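Local coordinates for protein myosin-17 (Arabidopsis thaliana, PDB 7KFL) that probably recognises cargo through its globular tail, serving a plant class XI motor that is thought to carry organelles and vesicles along actin, at residues I61-E66 with F162-I166. Residues are numbered along the deposited sequence; the frame is centred on the assembly and turned at random.
Sequences IATAIE and FLEKI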
loop_
_atom_site.group_PDB
_atom_site.type_symbol
_atom_site.label_atom_id
_atom_site.label_comp_id
_atom_site.label_asym_id
_atom_site.label_seq_id
_atom_site.Cartn_x
_atom_site.Cartn_y
_atom_site.Cartn_z
ATOM N N ILE A 61 -1.614 -21.720 -4.605
ATOM C CA ILE A 61 -1.445 -20.327 -4.090
ATOM C C ILE A 61 -2.796 -19.845 -3.547
ATOM O O ILE A 61 -2.817 -19.276 -2.447
ATOM C CB ILE A 61 -0.895 -19.378 -5.177
ATOM C CG1 ILE A 61 0.483 -19.817 -5.680
ATOM C CG2 ILE A 61 -0.873 -17.942 -4.673
ATOM C CD1 ILE A 61 0.894 -19.178 -6.990
ATOM N N ALA A 62 -3.875 -20.070 -4.301
ATOM C CA ALA A 62 -5.259 -19.682 -3.940
ATOM C C ALA A 62 -5.652 -20.325 -2.604
ATOM O O ALA A 62 -6.211 -19.611 -1.758
ATOM C CB ALA A 62 -6.213 -20.068 -5.044
ATOM N N THR A 63 -5.357 -21.615 -2.418
ATOM C CA THR A 63 -5.731 -22.398 -1.206
ATOM C C THR A 63 -4.874 -21.959 -0.010
ATOM O O THR A 63 -5.357 -22.083 1.135
ATOM C CB THR A 63 -5.596 -23.908 -1.442
ATOM O OG1 THR A 63 -5.983 -24.207 -2.782
ATOM C CG2 THR A 63 -6.438 -24.720 -0.482
ATOM N N ALA A 64 -3.658 -21.467 -0.265
ATOM C CA ALA A 64 -2.668 -21.072 0.764
ATOM C C ALA A 64 -3.063 -19.737 1.410
ATOM O O ALA A 64 -2.972 -19.645 2.648
ATOM C CB ALA A 64 -1.288 -21.000 0.155
ATOM N N ILE A 65 -3.477 -18.743 0.614
ATOM C CA ILE A 65 -3.704 -17.341 1.083
ATOM C C ILE A 65 -5.107 -17.200 1.690
ATOM O O ILE A 65 -5.286 -16.284 2.513
ATOM C CB ILE A 65 -3.467 -16.313 -0.044
ATOM C CG1 ILE A 65 -4.558 -16.358 -1.120
ATOM C CG2 ILE A 65 -2.070 -16.475 -0.624
ATOM C CD1 ILE A 65 -4.368 -15.360 -2.243
ATOM N N GLU A 66 -6.059 -18.060 1.312
ATOM C CA GLU A 66 -7.495 -17.920 1.681
ATOM C C GLU A 66 -7.760 -18.662 3.001
ATOM O O GLU A 66 -8.715 -19.459 3.057
ATOM C CB GLU A 66 -8.376 -18.399 0.521
ATOM C CG GLU A 66 -9.649 -17.586 0.344
ATOM C CD GLU A 66 -9.438 -16.103 0.070
ATOM O OE1 GLU A 66 -9.906 -15.281 0.887
ATOM O OE2 GLU A 66 -8.811 -15.770 -0.962
ATOM N N PHE A 162 -3.285 -12.695 -9.299
ATOM C CA PHE A 162 -3.084 -13.203 -7.914
ATOM C C PHE A 162 -2.062 -12.333 -7.170
ATOM O O PHE A 162 -2.248 -12.128 -5.958
ATOM C CB PHE A 162 -2.736 -14.692 -7.920
ATOM C CG PHE A 162 -3.931 -15.562 -7.632
ATOM C CD1 PHE A 162 -4.786 -15.959 -8.649
ATOM C CD2 PHE A 162 -4.239 -15.931 -6.332
ATOM C CE1 PHE A 162 -5.902 -16.737 -8.377
ATOM C CE2 PHE A 162 -5.353 -16.711 -6.062
ATOM C CZ PHE A 162 -6.185 -17.110 -7.084
ATOM N N LEU A 163 -1.033 -11.824 -7.855
ATOM C CA LEU A 163 -0.070 -10.852 -7.269
ATOM C C LEU A 163 -0.831 -9.602 -6.813
ATOM O O LEU A 163 -0.582 -9.133 -5.685
ATOM C CB LEU A 163 1.007 -10.492 -8.298
ATOM C CG LEU A 163 1.996 -9.411 -7.859
ATOM C CD1 LEU A 163 2.715 -9.814 -6.582
ATOM C CD2 LEU A 163 3.004 -9.110 -8.955
ATOM N N GLU A 164 -1.721 -9.087 -7.664
ATOM C CA GLU A 164 -2.550 -7.884 -7.390
ATOM C C GLU A 164 -3.484 -8.171 -6.208
ATOM O O GLU A 164 -3.603 -7.295 -5.336
ATOM C CB GLU A 164 -3.314 -7.477 -8.650
ATOM C CG GLU A 164 -2.412 -6.872 -9.714
ATOM C CD GLU A 164 -3.023 -6.730 -11.097
ATOM O OE1 GLU A 164 -4.229 -7.012 -11.248
ATOM O OE2 GLU A 164 -2.284 -6.341 -12.025
ATOM N N LYS A 165 -4.097 -9.358 -6.172
ATOM C CA LYS A 165 -5.006 -9.801 -5.079
ATOM C C LYS A 165 -4.230 -9.890 -3.759
ATOM O O LYS A 165 -4.726 -9.369 -2.740
ATOM C CB LYS A 165 -5.636 -11.155 -5.415
ATOM C CG LYS A 165 -6.491 -11.763 -4.313
ATOM C CD LYS A 165 -7.336 -12.922 -4.791
ATOM C CE LYS A 165 -7.973 -13.702 -3.660
ATOM N NZ LYS A 165 -9.012 -12.911 -2.962
ATOM N N ILE A 166 -3.067 -10.546 -3.781
ATOM C CA ILE A 166 -2.194 -10.746 -2.587
ATOM C C ILE A 166 -1.741 -9.370 -2.080
ATOM O O ILE A 166 -1.983 -9.076 -0.895
ATOM C CB ILE A 166 -1.022 -11.698 -2.916
ATOM C CG1 ILE A 166 -1.514 -13.142 -3.059
ATOM C CG2 ILE A 166 0.089 -11.588 -1.882
ATOM C CD1 ILE A 166 -0.570 -14.047 -3.820
#
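When two helices run nearly parallel at a wide spacing, large side chains have to bridge the gap, and helical residues 61-65 and 162-166 are a clear example. Their local axes come no nearer than 11.8 Å, and their N-to-C directions differ by 6°. The main bump is Ile65, which pushes CD1 between Phe162, Lys165 and Ile166, coming within 3.7 Å of Ile166 CG1 and meeting the ring edge 4.1 Å from Phe162 CD2. In return, the Phe162 ring lies along the side of helix 53-65, its tip CZ 3.6 Å from Ala62 CB, where the small side chain permits close approach; Ile61 CG2 is 4.3 Å from Phe162 CD2. Ile166 CD1 extends back to Ile61 CG2 at 4.0 Å, closing the buried side of this modest interface, which hides 277 Å² in all. At the exposed margin, Lys165 stretches past Ile65 so that its NZ forms a long salt bridge, 3.5 Å, with Glu66 OE2, just beyond the helix end. The contact thus joins helix 53-65 to the long helix 150-186 within the largely helical cargo-binding globular tail, while helix 71-89 packs against both partners, touching Ala64 through Val73 and Trp77 and Leu163 through Leu78 and Leu85.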